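Local atomic coordinates of toll-like receptor 6, Variable lymphocyte receptor B (Mus musculus, PDB entry 3A79), a protein that is an engineered fusion of the mouse TLR6 ectodomain with part of a hagfish variable lymphocyte receptor and, through TLR6, probably helps TLR2 sense diacylated lipopeptides. Residues P51-L57 with L75-L81; S154-F158 with L176-Y181; N285-R291 with E310-V316. All blocks are in the same frame, centred on the assembly; numbering follows the deposited sequence.

Contact 1: residues P51-L57 with L75-L81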
loop_
_atom_site.group_PDB
_atom_site.type_symbol
_atom_site.label_atom_id
_atom_site.label_comp_id
_atom_site.label_asym_id
_atom_site.label_seq_id
_atom_site.Cartn_x
_atom_site.Cartn_y
_atom_site.Cartn_z
ATOM N N PRO B 51 -41.638 35.251 -4.396
ATOM C CA PRO B 51 -42.706 34.851 -5.319
ATOM C C PRO B 51 -43.863 34.227 -4.542
ATOM O O PRO B 51 -43.672 33.265 -3.794
ATOM C CB PRO B 51 -42.019 33.811 -6.209
ATOM C CG PRO B 51 -40.567 34.166 -6.160
ATOM C CD PRO B 51 -40.331 34.690 -4.776
ATOM N N PRO B 52 -45.066 34.782 -4.704
ATOM C CA PRO B 52 -46.240 34.405 -3.908
ATOM C C PRO B 52 -46.543 32.904 -3.883
ATOM O O PRO B 52 -46.909 32.378 -2.832
ATOM C CB PRO B 52 -47.373 35.165 -4.589
ATOM C CG PRO B 52 -46.717 36.352 -5.175
ATOM C CD PRO B 52 -45.359 35.885 -5.627
ATOM N N ARG B 53 -46.387 32.223 -5.014
ATOM C CA ARG B 53 -46.744 30.809 -5.098
ATOM C C ARG B 53 -45.583 29.864 -4.780
ATOM O O ARG B 53 -45.614 28.698 -5.186
ATOM C CB ARG B 53 -47.321 30.472 -6.482
ATOM C CG ARG B 53 -48.789 30.880 -6.727
ATOM C CD ARG B 53 -49.474 29.814 -7.589
ATOM N NE ARG B 53 -48.508 29.173 -8.493
ATOM C CZ ARG B 53 -48.545 27.894 -8.872
ATOM N NH1 ARG B 53 -49.504 27.092 -8.419
ATOM N NH2 ARG B 53 -47.615 27.417 -9.697
ATOM N N THR B 54 -44.564 30.367 -4.073
ATOM C CA THR B 54 -43.404 29.555 -3.672
ATOM C C THR B 54 -43.878 28.395 -2.829
ATOM O O THR B 54 -44.855 28.529 -2.099
ATOM C CB THR B 54 -42.401 30.335 -2.790
ATOM O OG1 THR B 54 -42.163 31.627 -3.340
ATOM C CG2 THR B 54 -41.084 29.595 -2.686
ATOM N N LYS B 55 -43.175 27.268 -2.893
ATOM C CA LYS B 55 -43.626 26.079 -2.177
ATOM C C LYS B 55 -42.664 25.580 -1.104
ATOM O O LYS B 55 -43.103 25.194 -0.029
ATOM C CB LYS B 55 -44.024 24.967 -3.153
ATOM C CG LYS B 55 -45.245 25.353 -3.974
ATOM C CD LYS B 55 -45.725 24.260 -4.907
ATOM C CE LYS B 55 -47.093 24.631 -5.470
ATOM N NZ LYS B 55 -47.522 23.720 -6.567
ATOM N N ALA B 56 -41.366 25.593 -1.380
ATOM C CA ALA B 56 -40.375 25.245 -0.363
ATOM C C ALA B 56 -39.437 26.417 -0.085
ATOM O O ALA B 56 -38.680 26.825 -0.958
ATOM C CB ALA B 56 -39.580 24.022 -0.785
ATOM N N LEU B 57 -39.491 26.955 1.130
ATOM C CA LEU B 57 -38.625 28.066 1.525
ATOM C C LEU B 57 -37.645 27.669 2.634
ATOM O O LEU B 57 -38.050 27.147 3.661
ATOM C CB LEU B 57 -39.470 29.267 1.965
ATOM C CG LEU B 57 -38.775 30.423 2.697
ATOM C CD1 LEU B 57 -37.511 30.850 1.989
ATOM C CD2 LEU B 57 -39.724 31.605 2.855
ATOM N N LEU B 75 -47.397 33.769 1.524
ATOM C CA LEU B 75 -46.944 32.529 0.906
ATOM C C LEU B 75 -47.995 31.442 1.060
ATOM O O LEU B 75 -47.753 30.422 1.693
ATOM C CB LEU B 75 -45.627 32.077 1.529
ATOM C CG LEU B 75 -44.514 33.112 1.425
ATOM C CD1 LEU B 75 -43.578 33.055 2.616
ATOM C CD2 LEU B 75 -43.756 32.919 0.122
ATOM N N SER B 76 -49.155 31.661 0.458
ATOM C CA SER B 76 -50.315 30.798 0.654
ATOM C C SER B 76 -50.111 29.357 0.202
ATOM O O SER B 76 -50.875 28.472 0.590
ATOM C CB SER B 76 -51.542 31.379 -0.058
ATOM O OG SER B 76 -51.645 30.884 -1.385
ATOM N N GLU B 77 -49.086 29.117 -0.606
ATOM C CA GLU B 77 -48.892 27.804 -1.217
ATOM C C GLU B 77 -47.808 26.996 -0.522
ATOM O O GLU B 77 -47.549 25.857 -0.902
ATOM C CB GLU B 77 -48.504 27.967 -2.684
ATOM C CG GLU B 77 -49.247 27.056 -3.626
ATOM C CD GLU B 77 -50.455 27.741 -4.225
ATOM O OE1 GLU B 77 -50.395 28.062 -5.431
ATOM O OE2 GLU B 77 -51.447 27.977 -3.492
ATOM N N LEU B 78 -47.180 27.602 0.485
ATOM C CA LEU B 78 -46.027 27.024 1.179
ATOM C C LEU B 78 -46.290 25.611 1.693
ATOM O O LEU B 78 -47.271 25.381 2.392
ATOM C CB LEU B 78 -45.602 27.929 2.343
ATOM C CG LEU B 78 -44.227 27.607 2.926
ATOM C CD1 LEU B 78 -43.239 27.497 1.795
ATOM C CD2 LEU B 78 -43.774 28.668 3.897
ATOM N N ARG B 79 -45.419 24.673 1.333
ATOM C CA ARG B 79 -45.495 23.314 1.847
ATOM C C ARG B 79 -44.354 23.091 2.822
ATOM O O ARG B 79 -44.511 22.446 3.856
ATOM C CB ARG B 79 -45.376 22.282 0.728
ATOM C CG ARG B 79 -46.514 22.229 -0.275
ATOM C CD ARG B 79 -46.266 21.092 -1.282
ATOM N NE ARG B 79 -45.044 21.274 -2.087
ATOM C CZ ARG B 79 -43.865 20.685 -1.849
ATOM N NH1 ARG B 79 -43.724 19.863 -0.813
ATOM N NH2 ARG B 79 -42.822 20.923 -2.650
ATOM N N VAL B 80 -43.197 23.631 2.481
ATOM C CA VAL B 80 -41.989 23.397 3.253
ATOM C C VAL B 80 -41.390 24.704 3.752
ATOM O O VAL B 80 -41.250 25.663 2.995
ATOM C CB VAL B 80 -40.954 22.650 2.402
ATOM C CG1 VAL B 80 -39.612 22.561 3.119
ATOM C CG2 VAL B 80 -41.503 21.276 2.003
ATOM N N LEU B 81 -41.061 24.746 5.037
ATOM C CA LEU B 81 -40.395 25.902 5.624
ATOM C C LEU B 81 -39.272 25.398 6.517
ATOM O O LEU B 81 -39.522 24.743 7.519
ATOM C CB LEU B 81 -41.384 26.755 6.423
ATOM C CG LEU B 81 -40.818 27.874 7.303
ATOM C CD1 LEU B 81 -40.298 29.042 6.479
ATOM C CD2 LEU B 81 -41.885 28.341 8.286
#
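Arg53 and Glu77 form the salt bridge of this contact, in the TLR6 part of the fusion. Their side chains run alongside each other in the same direction. NH1 of Arg53 lies 3.3 Å from OE1 of Glu77, on its anti side and somewhat out of the carboxylate plane. The bond is bent, and the guanidinium and carboxylate planes are turned 79° apart. The aliphatic part of Lys55 also packs on Glu77, with CE 3.7 Å from CG. With an alanine in place of Glu77, Arg53 would probably lose its charge partner, and its guanidinium could turn.

Three backbone hydrogen bonds join the segments. Lys55 O accepts two of them, from Arg79 N at 2.7 Å and from Val80 N at 3.0 Å. Leu57 N then donates to Val80 O over 2.9 Å. Ala56 pairs with Val80 and Leu57 with Leu81 in parallel register.

Apolar contacts lie on both faces. Ala56 CB meets Val80 CB at 3.7 Å on one. On the other, Leu57 CG, anti to the backbone N (chi1 167°), carries CD2 across Leu75 at about a right angle, 4.1 Å from CD1. Leu57, Leu78 and Leu81 fit consensus leucine positions of leucine-rich repeats.

The pair belongs to the parallel stack of a leucine-rich-repeat solenoid. Strand 35-37 flanks it through Ala56, which touches Met35. Strand 104-106 follows beyond it, where Val80 touches Tyr104 and Leu81 touches Leu105.

Contact 2: residues S154-F158 with L176-Y181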
loop_
_atom_site.group_PDB
_atom_site.type_symbol
_atom_site.label_atom_id
_atom_site.label_comp_id
_atom_site.label_asym_id
_atom_site.label_seq_id
_atom_site.Cartn_x
_atom_site.Cartn_y
_atom_site.Cartn_z
ATOM N N SER B 154 -36.939 18.227 22.111
ATOM C CA SER B 154 -35.852 18.334 23.074
ATOM C C SER B 154 -36.373 18.842 24.401
ATOM O O SER B 154 -37.355 19.583 24.464
ATOM C CB SER B 154 -34.760 19.268 22.579
ATOM O OG SER B 154 -35.087 20.615 22.816
ATOM N N ALA B 155 -35.693 18.451 25.466
ATOM C CA ALA B 155 -36.129 18.815 26.794
ATOM C C ALA B 155 -35.032 18.530 27.804
ATOM O O ALA B 155 -34.026 17.908 27.476
ATOM C CB ALA B 155 -37.381 18.050 27.138
ATOM N N ALA B 156 -35.242 18.993 29.032
ATOM C CA ALA B 156 -34.298 18.796 30.124
ATOM C C ALA B 156 -34.897 17.931 31.251
ATOM O O ALA B 156 -34.186 17.467 32.154
ATOM C CB ALA B 156 -33.843 20.142 30.656
ATOM N N LYS B 157 -36.207 17.714 31.185
ATOM C CA LYS B 157 -36.913 16.911 32.171
ATOM C C LYS B 157 -37.850 15.952 31.463
ATOM O O LYS B 157 -38.484 16.323 30.481
ATOM C CB LYS B 157 -37.776 17.797 33.068
ATOM C CG LYS B 157 -37.062 18.769 33.977
ATOM C CD LYS B 157 -38.100 19.361 34.924
ATOM C CE LYS B 157 -37.736 20.745 35.435
ATOM N NZ LYS B 157 -38.862 21.300 36.247
ATOM N N PHE B 158 -37.986 14.740 31.989
ATOM C CA PHE B 158 -38.936 13.785 31.421
ATOM C C PHE B 158 -39.864 13.102 32.445
ATOM O O PHE B 158 -39.409 12.604 33.476
ATOM C CB PHE B 158 -38.186 12.760 30.564
ATOM C CG PHE B 158 -37.359 13.387 29.484
ATOM C CD1 PHE B 158 -36.012 13.644 29.682
ATOM C CD2 PHE B 158 -37.936 13.757 28.276
ATOM C CE1 PHE B 158 -35.249 14.242 28.684
ATOM C CE2 PHE B 158 -37.178 14.353 27.279
ATOM C CZ PHE B 158 -35.836 14.596 27.485
ATOM N N LEU B 176 -35.110 12.939 19.343
ATOM C CA LEU B 176 -35.157 13.467 20.702
ATOM C C LEU B 176 -33.760 13.731 21.241
ATOM O O LEU B 176 -32.890 12.860 21.193
ATOM C CB LEU B 176 -35.866 12.466 21.593
ATOM C CG LEU B 176 -36.054 12.748 23.072
ATOM C CD1 LEU B 176 -36.560 14.165 23.308
ATOM C CD2 LEU B 176 -37.039 11.713 23.598
ATOM N N ASP B 177 -33.530 14.933 21.750
ATOM C CA ASP B 177 -32.195 15.249 22.221
ATOM C C ASP B 177 -32.140 15.673 23.678
ATOM O O ASP B 177 -32.933 16.488 24.157
ATOM C CB ASP B 177 -31.543 16.312 21.364
ATOM C CG ASP B 177 -31.909 17.695 21.804
ATOM O OD1 ASP B 177 -32.929 18.197 21.313
ATOM O OD2 ASP B 177 -31.184 18.283 22.631
ATOM N N LEU B 178 -31.147 15.117 24.351
ATOM C CA LEU B 178 -30.954 15.261 25.772
ATOM C C LEU B 178 -29.684 16.069 25.973
ATOM O O LEU B 178 -28.891 15.796 26.875
ATOM C CB LEU B 178 -30.737 13.876 26.373
ATOM C CG LEU B 178 -31.749 12.720 26.372
ATOM C CD1 LEU B 178 -32.283 12.534 27.766
ATOM C CD2 LEU B 178 -32.870 12.857 25.346
ATOM N N VAL B 179 -29.451 17.035 25.099
ATOM C CA VAL B 179 -28.289 17.890 25.266
ATOM C C VAL B 179 -28.530 18.757 26.498
ATOM O O VAL B 179 -27.635 18.943 27.326
ATOM C CB VAL B 179 -28.041 18.771 24.030
ATOM C CG1 VAL B 179 -26.765 19.541 24.198
ATOM C CG2 VAL B 179 -27.952 17.918 22.795
ATOM N N SER B 180 -29.759 19.252 26.623
ATOM C CA SER B 180 -30.135 20.141 27.715
ATOM C C SER B 180 -30.231 19.432 29.073
ATOM O O SER B 180 -30.459 20.075 30.094
ATOM C CB SER B 180 -31.475 20.815 27.397
ATOM O OG SER B 180 -31.304 21.970 26.602
ATOM N N TYR B 181 -30.041 18.116 29.078
ATOM C CA TYR B 181 -30.364 17.275 30.234
ATOM C C TYR B 181 -29.230 17.050 31.235
ATOM O O TYR B 181 -28.136 16.636 30.872
ATOM C CB TYR B 181 -30.898 15.920 29.759
ATOM C CG TYR B 181 -30.878 14.832 30.806
ATOM C CD1 TYR B 181 -32.045 14.453 31.458
ATOM C CD2 TYR B 181 -29.695 14.176 31.141
ATOM C CE1 TYR B 181 -32.037 13.451 32.413
ATOM C CE2 TYR B 181 -29.676 13.177 32.103
ATOM C CZ TYR B 181 -30.852 12.818 32.736
ATOM O OH TYR B 181 -30.854 11.828 33.691
#
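Phe158 reaches from the loop after strand 150-154 to Leu176, Leu178 and Tyr181. The two segments belong to successive turns of the leucine-rich-repeat solenoid, in the TLR6 part of the fusion. Ser154 and Asp177 pair in parallel, their CA atoms 4.9 Å apart. Beyond this pair the chains are joined by side-chain packing, and no hydrogen bond runs between the two segments.

Phe158 leaves the backbone toward 176-181 at CB. Its CG lies anti to the carbonyl carbon (chi1 -56°), which carries the ring in among the leucines. One flank of the ring, at CE2, meets Leu176 CD1 at 4.0 Å. The phenylalanine and the leucine run antiparallel, flank to flank. On the other flank, CE1 meets Leu178 CD1 at 3.5 Å. CE1 also has Tyr181 CD1 at 4.2 Å, near the plane of the phenyl ring and at its edge. At the tip, CZ lies 4.0 Å from Leu178 CD2, so both methyls of this leucine touch the ring. Leu136 and Leu191 add to this buried apolar cluster.

Ala156 makes a second, smaller patch with Ser180 and Tyr181. Its CB packs on Ser180, and its O lies 3.8 Å from Tyr181 CD1. The hydroxyl of Tyr181 is hydrogen-bonded to Gln212 N. Ser154 OG is bonded to Asn131 N, in the preceding turn. The close approach of Ser154 CB to the Asp177 carboxylate is doubtful.

Asp177 OD1 is hydrogen-bonded to Phe130 N. Asp177 also shapes its own segment by an Asx turn. Its OD2 accepts from Val179 N at 3.3 Å, with an angle of 159° at the hydrogen.

Contact 3: residues N285-R291 with E310-V316. With NAG (2-acetamido-2-deoxy-beta-D-glucopyranose), chain F; NAG (2-acetamido-2-deoxy-beta-D-glucopyranose), chain G; NAG (2-acetamido-2-deoxy-beta-D-glucopyranose), chain C.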
loop_
_atom_site.group_PDB
_atom_site.type_symbol
_atom_site.label_atom_id
_atom_site.label_comp_id
_atom_site.label_asym_id
_atom_site.label_seq_id
_atom_site.Cartn_x
_atom_site.Cartn_y
_atom_site.Cartn_z
ATOM N N ASN B 285 -18.082 5.702 13.472
ATOM C CA ASN B 285 -17.143 6.606 14.144
ATOM C C ASN B 285 -16.903 6.156 15.595
ATOM O O ASN B 285 -17.156 6.883 16.554
ATOM C CB ASN B 285 -17.639 8.062 14.014
ATOM C CG ASN B 285 -16.787 9.076 14.759
ATOM O OD1 ASN B 285 -15.586 8.882 14.982
ATOM N ND2 ASN B 285 -17.425 10.197 15.127
ATOM N N LEU B 286 -16.396 4.934 15.723
ATOM C CA LEU B 286 -15.933 4.374 16.989
ATOM C C LEU B 286 -14.501 4.815 17.336
ATOM O O LEU B 286 -13.641 4.888 16.456
ATOM C CB LEU B 286 -15.999 2.843 16.918
ATOM C CG LEU B 286 -15.346 2.011 18.018
ATOM C CD1 LEU B 286 -16.129 2.162 19.292
ATOM C CD2 LEU B 286 -15.294 0.563 17.597
ATOM N N THR B 287 -14.249 5.088 18.619
ATOM C CA THR B 287 -12.910 5.449 19.112
ATOM C C THR B 287 -12.482 4.588 20.314
ATOM O O THR B 287 -12.891 4.857 21.439
ATOM C CB THR B 287 -12.838 6.944 19.528
ATOM O OG1 THR B 287 -13.352 7.773 18.481
ATOM C CG2 THR B 287 -11.422 7.354 19.830
ATOM N N ILE B 288 -11.664 3.561 20.074
ATOM C CA ILE B 288 -11.130 2.693 21.139
ATOM C C ILE B 288 -10.192 3.476 22.072
ATOM O O ILE B 288 -9.325 4.212 21.604
ATOM C CB ILE B 288 -10.341 1.508 20.551
ATOM C CG1 ILE B 288 -11.067 0.888 19.347
ATOM C CG2 ILE B 288 -10.052 0.490 21.612
ATOM C CD1 ILE B 288 -12.438 0.350 19.646
ATOM N N THR B 289 -10.327 3.306 23.387
ATOM C CA THR B 289 -9.866 4.386 24.261
ATOM C C THR B 289 -8.652 4.302 25.180
ATOM O O THR B 289 -7.698 5.046 24.957
ATOM C CB THR B 289 -11.025 5.134 24.920
ATOM O OG1 THR B 289 -11.280 6.305 24.140
ATOM C CG2 THR B 289 -10.688 5.553 26.338
ATOM N N GLU B 290 -8.640 3.486 26.219
ATOM C CA GLU B 290 -7.541 3.686 27.184
ATOM C C GLU B 290 -6.506 2.586 27.118
ATOM O O GLU B 290 -5.322 2.817 27.352
ATOM C CB GLU B 290 -8.034 3.802 28.633
ATOM C CG GLU B 290 -8.884 5.022 28.981
ATOM C CD GLU B 290 -9.657 4.832 30.291
ATOM O OE1 GLU B 290 -9.477 3.783 30.954
ATOM O OE2 GLU B 290 -10.447 5.726 30.666
ATOM N N ARG B 291 -6.974 1.379 26.829
ATOM C CA ARG B 291 -6.130 0.200 26.806
ATOM C C ARG B 291 -6.895 -0.883 26.076
ATOM O O ARG B 291 -8.113 -0.817 25.955
ATOM C CB ARG B 291 -5.769 -0.244 28.229
ATOM C CG ARG B 291 -6.869 -0.005 29.264
ATOM C CD ARG B 291 -6.371 -0.027 30.704
ATOM N NE ARG B 291 -5.705 -1.292 30.998
ATOM C CZ ARG B 291 -4.389 -1.486 30.926
ATOM N NH1 ARG B 291 -3.582 -0.493 30.568
ATOM N NH2 ARG B 291 -3.874 -2.675 31.216
ATOM N N GLU B 310 -17.858 1.045 10.940
ATOM C CA GLU B 310 -17.286 1.920 9.921
ATOM C C GLU B 310 -16.668 3.164 10.516
ATOM O O GLU B 310 -17.319 3.903 11.245
ATOM C CB GLU B 310 -18.326 2.326 8.870
ATOM C CG GLU B 310 -17.697 2.825 7.568
ATOM C CD GLU B 310 -18.706 3.360 6.552
ATOM O OE1 GLU B 310 -19.803 2.765 6.397
ATOM O OE2 GLU B 310 -18.382 4.377 5.897
ATOM N N HIS B 311 -15.411 3.401 10.168
ATOM C CA HIS B 311 -14.672 4.564 10.647
ATOM C C HIS B 311 -14.245 4.372 12.083
ATOM O O HIS B 311 -14.976 4.714 13.004
ATOM C CB HIS B 311 -15.486 5.851 10.521
ATOM C CG HIS B 311 -14.672 7.087 10.732
ATOM N ND1 HIS B 311 -13.468 7.298 10.096
ATOM C CD2 HIS B 311 -14.878 8.171 11.514
ATOM C CE1 HIS B 311 -12.968 8.457 10.477
ATOM N NE2 HIS B 311 -13.806 9.010 11.336
ATOM N N VAL B 312 -13.054 3.827 12.272
ATOM C CA VAL B 312 -12.593 3.506 13.605
ATOM C C VAL B 312 -11.288 4.211 13.871
ATOM O O VAL B 312 -10.294 3.952 13.197
ATOM C CB VAL B 312 -12.386 2.001 13.768
ATOM C CG1 VAL B 312 -11.879 1.696 15.165
ATOM C CG2 VAL B 312 -13.682 1.263 13.484
ATOM N N LYS B 313 -11.300 5.124 14.836
ATOM C CA LYS B 313 -10.081 5.789 15.276
ATOM C C LYS B 313 -9.594 4.944 16.500
ATOM O O LYS B 313 -10.406 4.522 17.320
ATOM C CB LYS B 313 -10.317 7.330 15.544
ATOM C CG LYS B 313 -11.444 8.106 14.634
ATOM C CD LYS B 313 -11.408 9.731 14.595
ATOM C CE LYS B 313 -12.538 10.432 13.675
ATOM N NZ LYS B 313 -12.562 11.966 13.266
ATOM N N ASN B 314 -8.304 4.613 16.586
ATOM C CA ASN B 314 -7.785 3.879 17.763
ATOM C C ASN B 314 -6.604 4.568 18.472
ATOM O O ASN B 314 -5.572 4.831 17.867
ATOM C CB ASN B 314 -7.427 2.431 17.407
ATOM C CG ASN B 314 -6.781 1.667 18.574
ATOM O OD1 ASN B 314 -6.674 2.173 19.689
ATOM N ND2 ASN B 314 -6.344 0.441 18.307
ATOM N N GLN B 315 -6.765 4.846 19.760
ATOM C CA GLN B 315 -5.789 5.626 20.518
ATOM C C GLN B 315 -4.791 4.793 21.322
ATOM O O GLN B 315 -3.865 5.342 21.913
ATOM C CB GLN B 315 -6.501 6.589 21.463
ATOM C CG GLN B 315 -7.499 7.477 20.779
ATOM C CD GLN B 315 -8.136 8.452 21.734
ATOM O OE1 GLN B 315 -7.967 8.344 22.961
ATOM N NE2 GLN B 315 -8.876 9.416 21.183
ATOM N N VAL B 316 -4.991 3.482 21.364
ATOM C CA VAL B 316 -4.032 2.592 22.008
ATOM C C VAL B 316 -3.057 2.073 20.944
ATOM O O VAL B 316 -3.489 1.730 19.840
ATOM C CB VAL B 316 -4.750 1.407 22.683
ATOM C CG1 VAL B 316 -3.802 0.651 23.574
ATOM C CG2 VAL B 316 -5.909 1.906 23.486
HETATM C C1 NAG F . -16.589 11.182 15.776
HETATM C C2 NAG F . -17.057 12.473 15.090
HETATM C C3 NAG F . -16.667 13.758 15.807
HETATM C C4 NAG F . -16.639 13.645 17.334
HETATM C C5 NAG F . -16.196 12.285 17.868
HETATM C C6 NAG F . -16.527 12.200 19.357
HETATM C C7 NAG F . -17.346 12.530 12.645
HETATM C C8 NAG F . -16.817 11.791 11.453
HETATM N N2 NAG F . -16.549 12.557 13.728
HETATM O O3 NAG F . -17.620 14.734 15.443
HETATM O O4 NAG F . -15.799 14.663 17.853
HETATM O O5 NAG F . -16.811 11.215 17.177
HETATM O O6 NAG F . -16.107 10.966 19.901
HETATM O O7 NAG F . -18.457 13.062 12.570
HETATM C C1 NAG G . -19.941 2.436 2.360
HETATM C C2 NAG G . -19.082 3.710 2.290
HETATM C C3 NAG G . -19.846 4.941 2.752
HETATM C C4 NAG G . -21.146 5.054 1.965
HETATM C C5 NAG G . -21.965 3.790 2.214
HETATM C C6 NAG G . -23.250 3.775 1.399
HETATM C C7 NAG G . -16.668 3.520 2.403
HETATM C C8 NAG G . -15.438 3.612 3.274
HETATM N N2 NAG G . -17.839 3.615 3.031
HETATM O O3 NAG G . -19.029 6.094 2.669
HETATM O O4 NAG G . -21.848 6.219 2.359
HETATM O O5 NAG G . -21.250 2.624 1.862
HETATM O O6 NAG G . -22.933 3.608 0.033
HETATM O O7 NAG G . -16.583 3.349 1.176
HETATM C C1 NAG C . -18.558 -2.703 2.331
HETATM C C2 NAG C . -19.828 -2.361 1.548
HETATM C C3 NAG C . -19.939 -0.889 1.141
HETATM C C4 NAG C . -19.482 0.089 2.227
HETATM C C5 NAG C . -18.212 -0.412 2.913
HETATM C C6 NAG C . -17.901 0.437 4.133
HETATM C C7 NAG C . -20.848 -4.093 0.156
HETATM C C8 NAG C . -20.857 -4.761 -1.193
HETATM N N2 NAG C . -19.898 -3.171 0.346
HETATM O O3 NAG C . -21.266 -0.594 0.742
HETATM O O4 NAG C . -19.301 1.368 1.623
HETATM O O5 NAG C . -18.349 -1.748 3.346
HETATM O O6 NAG C . -19.081 0.567 4.894
HETATM O O7 NAG C . -21.679 -4.405 1.015
#
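Asn285 meets His311 at a corner in strand 278-288, beside the neighbouring strand 306-314 of the leucine-rich-repeat solenoid, in the TLR6 part of the fusion. Its N donates to Glu310 O. Its CB lies in the plane of the His311 ring at its edge, 3.7 Å from CD2. CG, anti to the backbone N (chi1 176°), sends the amide out to the sugar carried on ND2. ND2 is bonded to C1 of the chain F NAG at 1.4 Å. His311 ND1 is hydrogen-bonded to Asp340. Glu310, which accepts the Asn285 N-H through its backbone, holds a second glycan with its carboxylate. Its OE1 takes a hydrogen bond from O6 of the chain C NAG at 2.8 Å, and its OE2 one from N2 of the chain G NAG at 3.0 Å.

From Leu286 the parallel pairing runs on past the corner. Its O accepts from Lys313 N at 2.9 Å. Its CD2 rests on Val312 CG1 at 4.3 Å.

Thr287 pairs with Lys313. Its methyl CG2 lies against the amide end of Gln315, whose side chain runs slantwise to it.

Ile288 continues the pairing. Its N donates to Lys313 O, and its O accepts from Gln315 N. On the face shared with Leu286, its CG1 packs on Val312 CG1.

From Thr289 on the chain is loop. Val316 packs on the loop backbone at Arg291, its CG2 3.5 Å from Arg291 N. An Asx turn helps place this valine: Asn314 OD1 accepts from Val316 N at 2.7 Å, with the donor above the amide's carbonyl plane.

In the fold
The three contacts follow one another along the chain, each complete before the next opens. Each joins consecutive strands of the parallel stack in the TLR6 part: 56-58 with 80-82, 150-154 with 171-178, and 278-288 with 306-314. None touches another. The centres of contacts 1 and 2 are about 32 Å apart, and those of contacts 2 and 3 about 27 Å. The centres of contacts 1 and 3 are about 46 Å apart, less than the sum of the two steps, so the path bends. This is consistent with the curved horseshoe of Toll-like receptor ectodomains. Contact 1 lies near the N-terminal end, and contact 3 lies nearest the centre of the chain.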